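Local atomic coordinates of Cys-Gly metallodipeptidase DUG1 (Saccharomyces cerevisiae, PDB entry 4G1P), a protein that hydrolyses the dipeptide Cys-Gly as a metal-dependent dipeptidase and serves as the catalytic component of the complex that degrades glutathione. Residues F58-M63 / L85-S90; N201-T206 / L439-R444; Y221-E226 / N377-E382. All coordinates share one frame; numbering follows the deposited sequence.

Contact 1 (F58-M63 / L85-S90); sequences FHDIKM and LSRFGS
Asp60 and Arg87 lie side by side pointing the same way, and Asp60 OD2 accepts a hydrogen bond from Arg87 NH1 at 2.8 Å within a salt bridge. The carboxylate and guanidinium are nearly coplanar (16° apart), and the donor meets OD2 nearly along its C-O axis. Asp60 CG stands anti to the backbone N (chi1 -163°), which sets the carboxyl carbon beside the Arg87 chain. Arg87 CB also sits over a face of the His59 ring, 4.1 Å from its centroid, while a water joins His59 ND1 to Gly89 N. In the aromatic pair, Phe88 CB lies over the Phe58 ring, 3.5 Å from Phe58 CE2, and the Phe88 ring turns its edge to the face of Phe58. Behind these groups, His59 and Arg87 exchange two backbone hydrogen bonds, as do Lys62 and Leu85. Arg87 NH2 donates to Tyr189 O, Tyr189 adds a cation-pi contact, and Leu53 of helix 39-55 and Leu163 of strand 162-168 pack on Phe58. Between the two bonded pairs the register shifts by one, a beta bulge, with the chain turning a corner at Asp60; the pairing leads into antiparallel strands 61-64 and 83-88 at the border of the mixed six-stranded sheet.

Contact 2 (N201-T206 / L439-R444); sequences NYWLGT and LLPMGR
Trp203 and Pro441 meet at about a right angle, with CD1 of the indole 4.0 Å from CG of the proline. Trp203 CG lies anti to its own carbonyl carbon, beside the backbone N (chi1 -67°), which keeps the indole on the side where Gly443 O comes over one ring face, 3.4 Å from Trp203 CD1. That same carbonyl accepts the hydrogen bond from Trp203 N at 2.7 Å, which is nearly straight. At the indole edge, water lies in the ring plane, accepting from Trp203 NE1 and donating to Pro441 O; Tyr410 adds an edge-to-face ring contact. Asn201 lies alongside Pro441, its CG placed between the backbone N and carbonyl carbon (chi1 67°), with OD1 3.6 Å from Pro441 CB and ND2 given to Thr212 OG1. Both loops follow strands, 195-198 and 437-439, that run parallel as neighbours in the catalytic-domain sheet, and they meet beyond the C-terminal ends of those strands, where alpha/beta enzymes commonly place their active sites. Tyr202 CB touches Arg444 O at 3.3 Å, but the ring leads away from 439-444 toward Asp137 and the metal site. Two waters connect Asn201 O to the backbone nitrogens of Met442 and Gly443. Arg444 runs extended from CG to NE, its CD 3.5 Å from Thr206 O, which also lies over one guanidinium face; Asn460 OD1 and Asp457 OD2 both engage its NE, and Ser459 OG bonds to NH2.

Contact 3 (Y221-E226 / N377-E382); sequences YQTIIE and NKCRTE
Thr223 and Thr381 both carry OG1 anti to the carbonyl carbon (chi1 -72° in each), and this sends the two hydroxyls into a mutual hydrogen bond, OG1 to OG1, with neither identified as the donor. They form a non-hydrogen-bonded pair of the antiparallel strands 210-226 and 378-391 in the lid domain, whose sheet carries helices 244-252 and 355-371 on the face of Thr223, Ile225, Cys379 and Thr381. Next along that face, Cys379 SG comes 3.5 Å from Ile225 CG1. Leu248 packs on Ile225, Phe370 on Cys379, and Cys366 on both threonines.

The face that bears Gln222, Ile224 and Glu226 is more polar. Gln222 and Glu382 each place CG between the backbone N and the carbonyl carbon and then run extended, side by side. Gln222 NE2 reaches Glu382 OE2 at 2.6 Å through a bent bond (137° at the hydrogen). The acceptor lies in the amide plane of Gln222, whereas the donor, as modelled, approaches from above the carboxylate plane. Ile224 CD1 is laid over one face of the Arg380 guanidinium, nearest to NH2 and displaced toward the rim, although the placing of that guanidinium is less certain.

Between the two faces the backbones are joined by paired hydrogen bonds at Gln222 with Glu382, Ile224 with Arg380, and Glu226 with Lys378. On its other edge, strand 210-226 bonds to strand 340-349 through Tyr221, Thr223 and Ile225. Glu226 and Lys378 lie alongside each other, but the lysine chain is bent, and the touch is between Glu226 OE1 and Lys378 CE at 3.4 Å, with Lys378 NZ 4.6 Å from the same oxygen.

The three contacts sit at very different removes from the dinuclear zinc site. Contact 2 borders it: the Tyr202 side chain is about 4 Å from a zinc ion and about 4 Å from bound glycine, and Ile236 of the second subunit packs on that side chain. Contact 1 lies at the border of the catalytic-domain sheet opposite strand 437-439, from which a loop of contact 2 emerges, with about 27 Å between the two centres; the Leu85 side chain is about 12 Å from that of His102, a probable zinc ligand. Contact 3 is in the lid, nested in the chain between 201-206 and 439-444. It is about 37 Å from contact 2 and about 45 Å from contact 1, centre to centre, with the Tyr221 side chain about 11 Å from a bound cysteine.

Contact 1 (F58-M63 / L85-S90)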
loop_
_atom_site.group_PDB
_atom_site.type_symbol
_atom_site.label_atom_id
_atom_site.label_comp_id
_atom_site.label_asym_id
_atom_site.label_seq_id
_atom_site.Cartn_x
_atom_site.Cartn_y
_atom_site.Cartn_z
ATOM N N PHE A 58 27.625 29.985 -17.286
ATOM C CA PHE A 58 26.635 29.616 -18.308
ATOM C C PHE A 58 25.777 30.777 -18.808
ATOM O O PHE A 58 25.533 31.736 -18.078
ATOM C CB PHE A 58 25.735 28.479 -17.822
ATOM C CG PHE A 58 26.444 27.160 -17.687
ATOM C CD1 PHE A 58 27.301 26.921 -16.623
ATOM C CD2 PHE A 58 26.248 26.156 -18.616
ATOM C CE1 PHE A 58 27.943 25.712 -16.499
ATOM C CE2 PHE A 58 26.893 24.962 -18.496
ATOM C CZ PHE A 58 27.739 24.735 -17.438
ATOM N N HIS A 59 25.318 30.679 -20.054
ATOM C CA HIS A 59 24.454 31.706 -20.640
ATOM C C HIS A 59 23.319 31.094 -21.461
ATOM O O HIS A 59 23.268 29.878 -21.666
ATOM C CB HIS A 59 25.265 32.639 -21.538
ATOM C CG HIS A 59 25.777 31.975 -22.773
ATOM N ND1 HIS A 59 26.962 31.270 -22.800
ATOM C CD2 HIS A 59 25.248 31.873 -24.016
ATOM C CE1 HIS A 59 27.156 30.783 -24.012
ATOM N NE2 HIS A 59 26.129 31.133 -24.769
ATOM N N ASP A 60 22.433 31.956 -21.954
ATOM C CA ASP A 60 21.288 31.532 -22.754
ATOM C C ASP A 60 20.439 30.544 -21.952
ATOM O O ASP A 60 19.933 29.560 -22.488
ATOM C CB ASP A 60 21.748 30.925 -24.090
ATOM C CG ASP A 60 20.628 30.841 -25.125
ATOM O OD1 ASP A 60 19.601 31.522 -24.953
ATOM O OD2 ASP A 60 20.777 30.101 -26.121
ATOM N N ILE A 61 20.295 30.819 -20.661
ATOM C CA ILE A 61 19.580 29.927 -19.771
ATOM C C ILE A 61 18.078 29.980 -20.026
ATOM O O ILE A 61 17.486 31.050 -20.092
ATOM C CB ILE A 61 19.892 30.252 -18.307
ATOM C CG1 ILE A 61 21.411 30.198 -18.098
ATOM C CG2 ILE A 61 19.173 29.270 -17.381
ATOM C CD1 ILE A 61 21.873 30.416 -16.659
ATOM N N LYS A 62 17.464 28.817 -20.191
ATOM C CA LYS A 62 16.039 28.759 -20.463
ATOM C C LYS A 62 15.333 27.708 -19.601
ATOM O O LYS A 62 15.627 26.514 -19.678
ATOM C CB LYS A 62 15.781 28.500 -21.955
ATOM C CG LYS A 62 16.040 29.698 -22.878
ATOM C CD LYS A 62 15.532 29.420 -24.312
ATOM C CE LYS A 62 14.089 28.856 -24.319
ATOM N NZ LYS A 62 13.570 28.463 -25.682
ATOM N N MET A 63 14.402 28.169 -18.774
ATOM C CA MET A 63 13.555 27.277 -18.007
ATOM C C MET A 63 12.330 26.946 -18.842
ATOM O O MET A 63 11.332 27.664 -18.821
ATOM C CB MET A 63 13.153 27.956 -16.707
ATOM C CG MET A 63 14.339 28.590 -16.013
ATOM S SD MET A 63 15.649 27.411 -15.584
ATOM C CE MET A 63 15.034 26.745 -14.032
ATOM N N LEU A 85 17.704 24.391 -20.036
ATOM C CA LEU A 85 18.651 24.469 -21.132
ATOM C C LEU A 85 19.648 25.589 -20.877
ATOM O O LEU A 85 19.266 26.693 -20.492
ATOM C CB LEU A 85 17.934 24.721 -22.464
ATOM C CG LEU A 85 16.739 23.855 -22.872
ATOM C CD1 LEU A 85 16.367 24.235 -24.280
ATOM C CD2 LEU A 85 17.025 22.362 -22.780
ATOM N N SER A 86 20.923 25.306 -21.098
ATOM C CA SER A 86 21.943 26.326 -20.987
ATOM C C SER A 86 23.144 26.007 -21.872
ATOM O O SER A 86 23.307 24.880 -22.343
ATOM C CB SER A 86 22.380 26.478 -19.536
ATOM O OG SER A 86 23.145 25.370 -19.115
ATOM N N ARG A 87 23.973 27.012 -22.117
ATOM C CA ARG A 87 25.185 26.816 -22.892
ATOM C C ARG A 87 26.339 27.382 -22.098
ATOM O O ARG A 87 26.172 28.331 -21.320
ATOM C CB ARG A 87 25.098 27.497 -24.263
ATOM C CG ARG A 87 23.673 27.867 -24.697
ATOM C CD ARG A 87 23.585 28.545 -26.082
ATOM N NE ARG A 87 23.572 27.544 -27.137
ATOM C CZ ARG A 87 22.492 27.178 -27.815
ATOM N NH1 ARG A 87 21.319 27.747 -27.594
ATOM N NH2 ARG A 87 22.598 26.241 -28.740
ATOM N N PHE A 88 27.507 26.778 -22.265
ATOM C CA PHE A 88 28.737 27.361 -21.752
ATOM C C PHE A 88 29.766 27.409 -22.874
ATOM O O PHE A 88 30.229 26.377 -23.358
ATOM C CB PHE A 88 29.280 26.605 -20.539
ATOM C CG PHE A 88 30.513 27.223 -19.962
ATOM C CD1 PHE A 88 31.772 26.852 -20.420
ATOM C CD2 PHE A 88 30.421 28.199 -18.981
ATOM C CE1 PHE A 88 32.912 27.432 -19.899
ATOM C CE2 PHE A 88 31.559 28.784 -18.458
ATOM C CZ PHE A 88 32.803 28.404 -18.914
ATOM N N GLY A 89 30.110 28.628 -23.273
ATOM C CA GLY A 89 30.968 28.867 -24.415
ATOM C C GLY A 89 30.178 29.004 -25.708
ATOM O O GLY A 89 29.105 28.419 -25.864
ATOM N N SER A 90 30.706 29.791 -26.637
ATOM C CA SER A 90 30.104 29.902 -27.960
ATOM C C SER A 90 31.172 30.141 -29.005
ATOM O O SER A 90 31.093 31.087 -29.788
ATOM C CB SER A 90 29.008 30.984 -28.013
ATOM O OG SER A 90 29.386 32.173 -27.337
HETATM O O HOH W 1 29.408 30.657 -21.510
#

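Contact 2 (N201-T206 / L439-R444)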
loop_
_atom_site.group_PDB
_atom_site.type_symbol
_atom_site.label_atom_id
_atom_site.label_comp_id
_atom_site.label_asym_id
_atom_site.label_seq_id
_atom_site.Cartn_x
_atom_site.Cartn_y
_atom_site.Cartn_z
ATOM N N ASN A 201 23.754 6.341 -15.094
ATOM C CA ASN A 201 23.738 4.943 -14.709
ATOM C C ASN A 201 24.977 4.649 -13.895
ATOM O O ASN A 201 25.559 5.563 -13.340
ATOM C CB ASN A 201 23.610 4.022 -15.924
ATOM C CG ASN A 201 24.826 4.061 -16.823
ATOM O OD1 ASN A 201 25.363 5.134 -17.124
ATOM N ND2 ASN A 201 25.279 2.882 -17.246
ATOM N N TYR A 202 25.384 3.384 -13.824
ATOM C CA TYR A 202 26.383 2.952 -12.840
ATOM C C TYR A 202 27.311 1.933 -13.443
ATOM O O TYR A 202 26.987 1.331 -14.463
ATOM C CB TYR A 202 25.676 2.326 -11.627
ATOM C CG TYR A 202 24.340 2.970 -11.407
ATOM C CD1 TYR A 202 23.199 2.482 -12.044
ATOM C CD2 TYR A 202 24.227 4.119 -10.635
ATOM C CE1 TYR A 202 21.973 3.110 -11.886
ATOM C CE2 TYR A 202 23.010 4.744 -10.469
ATOM C CZ TYR A 202 21.885 4.242 -11.092
ATOM O OH TYR A 202 20.669 4.876 -10.931
ATOM N N TRP A 203 28.456 1.731 -12.794
ATOM C CA TRP A 203 29.342 0.627 -13.129
ATOM C C TRP A 203 28.554 -0.632 -12.928
ATOM O O TRP A 203 27.613 -0.665 -12.140
ATOM C CB TRP A 203 30.533 0.565 -12.180
ATOM C CG TRP A 203 31.477 1.692 -12.282
ATOM C CD1 TRP A 203 31.412 2.741 -13.149
ATOM C CD2 TRP A 203 32.651 1.895 -11.488
ATOM N NE1 TRP A 203 32.472 3.592 -12.940
ATOM C CE2 TRP A 203 33.247 3.095 -11.924
ATOM C CE3 TRP A 203 33.251 1.183 -10.447
ATOM C CZ2 TRP A 203 34.420 3.592 -11.363
ATOM C CZ3 TRP A 203 34.412 1.680 -9.890
ATOM C CH2 TRP A 203 34.985 2.872 -10.351
ATOM N N LEU A 204 28.954 -1.680 -13.622
ATOM C CA LEU A 204 28.340 -2.985 -13.448
ATOM C C LEU A 204 28.478 -3.485 -12.007
ATOM O O LEU A 204 27.535 -4.011 -11.411
ATOM C CB LEU A 204 29.013 -3.966 -14.402
ATOM C CG LEU A 204 28.613 -5.422 -14.252
ATOM C CD1 LEU A 204 27.154 -5.541 -14.599
ATOM C CD2 LEU A 204 29.483 -6.263 -15.176
ATOM N N GLY A 205 29.672 -3.324 -11.460
ATOM C CA GLY A 205 29.994 -3.856 -10.155
ATOM C C GLY A 205 30.555 -2.717 -9.350
ATOM O O GLY A 205 30.162 -1.567 -9.561
ATOM N N THR A 206 31.485 -3.015 -8.453
ATOM C CA THR A 206 31.997 -1.983 -7.569
ATOM C C THR A 206 33.489 -1.688 -7.718
ATOM O O THR A 206 34.009 -0.812 -7.038
ATOM C CB THR A 206 31.737 -2.344 -6.113
ATOM O OG1 THR A 206 32.528 -3.484 -5.764
ATOM C CG2 THR A 206 30.255 -2.650 -5.890
ATOM N N LEU A 439 27.104 6.933 -22.841
ATOM C CA LEU A 439 26.725 6.867 -21.432
ATOM C C LEU A 439 27.939 6.704 -20.528
ATOM O O LEU A 439 28.658 5.718 -20.622
ATOM C CB LEU A 439 25.757 5.722 -21.182
ATOM C CG LEU A 439 24.497 5.726 -22.021
ATOM C CD1 LEU A 439 23.602 4.642 -21.511
ATOM C CD2 LEU A 439 23.820 7.070 -21.951
ATOM N N LEU A 440 28.138 7.670 -19.636
ATOM C CA LEU A 440 29.325 7.737 -18.780
ATOM C C LEU A 440 28.933 7.618 -17.317
ATOM O O LEU A 440 28.783 8.626 -16.625
ATOM C CB LEU A 440 30.023 9.086 -18.967
ATOM C CG LEU A 440 31.546 9.203 -18.924
ATOM C CD1 LEU A 440 31.942 10.634 -18.664
ATOM C CD2 LEU A 440 32.188 8.266 -17.922
ATOM N N PRO A 441 28.787 6.386 -16.833
ATOM C CA PRO A 441 28.362 6.127 -15.450
ATOM C C PRO A 441 29.290 6.763 -14.426
ATOM O O PRO A 441 30.506 6.648 -14.517
ATOM C CB PRO A 441 28.457 4.605 -15.333
ATOM C CG PRO A 441 29.486 4.219 -16.343
ATOM C CD PRO A 441 29.265 5.169 -17.506
ATOM N N MET A 442 28.721 7.436 -13.441
ATOM C CA MET A 442 29.546 7.932 -12.367
ATOM C C MET A 442 29.695 6.882 -11.289
ATOM O O MET A 442 30.813 6.492 -10.946
ATOM C CB MET A 442 28.969 9.202 -11.764
ATOM C CG MET A 442 29.712 9.664 -10.528
ATOM S SD MET A 442 29.476 11.416 -10.292
ATOM C CE MET A 442 30.828 12.092 -11.266
ATOM N N GLY A 443 28.569 6.423 -10.754
ATOM C CA GLY A 443 28.604 5.586 -9.570
ATOM C C GLY A 443 28.767 4.087 -9.767
ATOM O O GLY A 443 28.947 3.590 -10.890
ATOM N N ARG A 444 28.698 3.369 -8.646
ATOM C CA ARG A 444 28.836 1.919 -8.627
ATOM C C ARG A 444 27.478 1.242 -8.667
ATOM O O ARG A 444 26.452 1.880 -8.447
ATOM C CB ARG A 444 29.602 1.472 -7.389
ATOM C CG ARG A 444 30.845 2.296 -7.117
ATOM C CD ARG A 444 31.670 1.657 -6.033
ATOM N NE ARG A 444 32.828 2.468 -5.674
ATOM C CZ ARG A 444 33.594 2.230 -4.613
ATOM N NH1 ARG A 444 33.313 1.205 -3.810
ATOM N NH2 ARG A 444 34.630 3.019 -4.346
HETATM O O HOH W 2 25.947 8.321 -13.911
HETATM O O HOH W 3 26.210 7.395 -10.906
HETATM O O HOH W 4 33.044 5.980 -14.630
#

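Contact 3 (Y221-E226 / N377-E382)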
loop_
_atom_site.group_PDB
_atom_site.type_symbol
_atom_site.label_atom_id
_atom_site.label_comp_id
_atom_site.label_asym_id
_atom_site.label_seq_id
_atom_site.Cartn_x
_atom_site.Cartn_y
_atom_site.Cartn_z
ATOM N N TYR A 221 2.944 -0.991 -16.663
ATOM C CA TYR A 221 1.514 -1.278 -16.773
ATOM C C TYR A 221 0.801 -1.303 -15.423
ATOM O O TYR A 221 1.405 -1.568 -14.369
ATOM C CB TYR A 221 1.280 -2.616 -17.492
ATOM C CG TYR A 221 1.839 -2.657 -18.887
ATOM C CD1 TYR A 221 1.160 -2.080 -19.940
ATOM C CD2 TYR A 221 3.059 -3.263 -19.148
ATOM C CE1 TYR A 221 1.675 -2.102 -21.219
ATOM C CE2 TYR A 221 3.587 -3.290 -20.424
ATOM C CZ TYR A 221 2.892 -2.706 -21.457
ATOM O OH TYR A 221 3.410 -2.731 -22.736
ATOM N N GLN A 222 -0.494 -1.024 -15.470
ATOM C CA GLN A 222 -1.361 -1.258 -14.325
ATOM C C GLN A 222 -2.587 -2.033 -14.778
ATOM O O GLN A 222 -3.245 -1.662 -15.755
ATOM C CB GLN A 222 -1.757 0.051 -13.619
ATOM C CG GLN A 222 -2.567 1.019 -14.456
ATOM C CD GLN A 222 -2.919 2.283 -13.699
ATOM O OE1 GLN A 222 -2.496 2.484 -12.563
ATOM N NE2 GLN A 222 -3.702 3.146 -14.329
ATOM N N THR A 223 -2.865 -3.133 -14.089
ATOM C CA THR A 223 -4.087 -3.888 -14.344
ATOM C C THR A 223 -5.149 -3.460 -13.339
ATOM O O THR A 223 -4.938 -3.569 -12.131
ATOM C CB THR A 223 -3.854 -5.414 -14.265
ATOM O OG1 THR A 223 -3.113 -5.837 -15.410
ATOM C CG2 THR A 223 -5.173 -6.164 -14.251
ATOM N N ILE A 224 -6.276 -2.958 -13.844
ATOM C CA ILE A 224 -7.330 -2.421 -12.985
ATOM C C ILE A 224 -8.541 -3.346 -12.895
ATOM O O ILE A 224 -9.152 -3.673 -13.905
ATOM C CB ILE A 224 -7.794 -1.046 -13.462
ATOM C CG1 ILE A 224 -6.592 -0.212 -13.919
ATOM C CG2 ILE A 224 -8.554 -0.346 -12.359
ATOM C CD1 ILE A 224 -6.965 1.150 -14.499
ATOM N N ILE A 225 -8.869 -3.773 -11.679
ATOM C CA ILE A 225 -10.032 -4.620 -11.445
ATOM C C ILE A 225 -10.966 -3.961 -10.439
ATOM O O ILE A 225 -10.552 -3.607 -9.326
ATOM C CB ILE A 225 -9.633 -6.001 -10.939
ATOM C CG1 ILE A 225 -8.774 -6.714 -11.977
ATOM C CG2 ILE A 225 -10.863 -6.838 -10.654
ATOM C CD1 ILE A 225 -8.264 -8.064 -11.518
ATOM N N GLU A 226 -12.223 -3.796 -10.849
ATOM C CA GLU A 226 -13.238 -3.109 -10.062
ATOM C C GLU A 226 -14.466 -3.992 -9.886
ATOM O O GLU A 226 -14.835 -4.738 -10.798
ATOM C CB GLU A 226 -13.637 -1.805 -10.745
ATOM C CG GLU A 226 -14.766 -1.083 -10.049
ATOM C CD GLU A 226 -14.987 0.320 -10.585
ATOM O OE1 GLU A 226 -14.904 0.489 -11.822
ATOM O OE2 GLU A 226 -15.238 1.245 -9.768
ATOM N N ASN A 377 -16.578 -9.257 -12.056
ATOM C CA ASN A 377 -15.862 -7.996 -11.910
ATOM C C ASN A 377 -15.492 -7.351 -13.256
ATOM O O ASN A 377 -15.531 -8.012 -14.303
ATOM C CB ASN A 377 -14.626 -8.192 -11.015
ATOM C CG ASN A 377 -14.989 -8.410 -9.537
ATOM O OD1 ASN A 377 -15.889 -7.764 -9.013
ATOM N ND2 ASN A 377 -14.285 -9.321 -8.873
ATOM N N LYS A 378 -15.169 -6.057 -13.223
ATOM C CA LYS A 378 -14.654 -5.340 -14.395
ATOM C C LYS A 378 -13.125 -5.401 -14.397
ATOM O O LYS A 378 -12.504 -5.442 -13.336
ATOM C CB LYS A 378 -15.101 -3.874 -14.387
ATOM C CG LYS A 378 -16.601 -3.676 -14.398
ATOM C CD LYS A 378 -17.004 -2.194 -14.219
ATOM C CE LYS A 378 -17.239 -1.793 -12.740
ATOM N NZ LYS A 378 -18.455 -2.408 -12.082
ATOM N N CYS A 379 -12.517 -5.408 -15.578
ATOM C CA CYS A 379 -11.063 -5.499 -15.667
ATOM C C CYS A 379 -10.523 -4.940 -16.964
ATOM O O CYS A 379 -11.127 -5.081 -18.032
ATOM C CB CYS A 379 -10.567 -6.944 -15.492
ATOM S SG CYS A 379 -8.728 -7.120 -15.493
ATOM N N ARG A 380 -9.363 -4.312 -16.857
ATOM C CA ARG A 380 -8.659 -3.798 -18.011
ATOM C C ARG A 380 -7.232 -3.441 -17.617
ATOM O O ARG A 380 -6.952 -3.116 -16.453
ATOM C CB ARG A 380 -9.375 -2.583 -18.581
ATOM C CG ARG A 380 -9.237 -1.349 -17.769
ATOM C CD ARG A 380 -10.057 -0.249 -18.369
ATOM N NE ARG A 380 -10.040 0.937 -17.527
ATOM C CZ ARG A 380 -9.052 1.828 -17.524
ATOM N NH1 ARG A 380 -7.997 1.651 -18.318
ATOM N NH2 ARG A 380 -9.113 2.891 -16.725
ATOM N N THR A 381 -6.331 -3.518 -18.590
ATOM C CA THR A 381 -4.929 -3.266 -18.347
ATOM C C THR A 381 -4.455 -2.104 -19.197
ATOM O O THR A 381 -4.691 -2.062 -20.403
ATOM C CB THR A 381 -4.096 -4.529 -18.604
ATOM O OG1 THR A 381 -4.355 -5.468 -17.556
ATOM C CG2 THR A 381 -2.601 -4.227 -18.620
ATOM N N GLU A 382 -3.803 -1.139 -18.566
ATOM C CA GLU A 382 -3.370 0.024 -19.309
ATOM C C GLU A 382 -1.906 0.374 -19.089
ATOM O O GLU A 382 -1.296 0.017 -18.079
ATOM C CB GLU A 382 -4.285 1.211 -19.031
ATOM C CG GLU A 382 -3.968 1.994 -17.790
ATOM C CD GLU A 382 -5.089 2.961 -17.447
ATOM O OE1 GLU A 382 -6.159 2.856 -18.080
ATOM O OE2 GLU A 382 -4.904 3.817 -16.554
#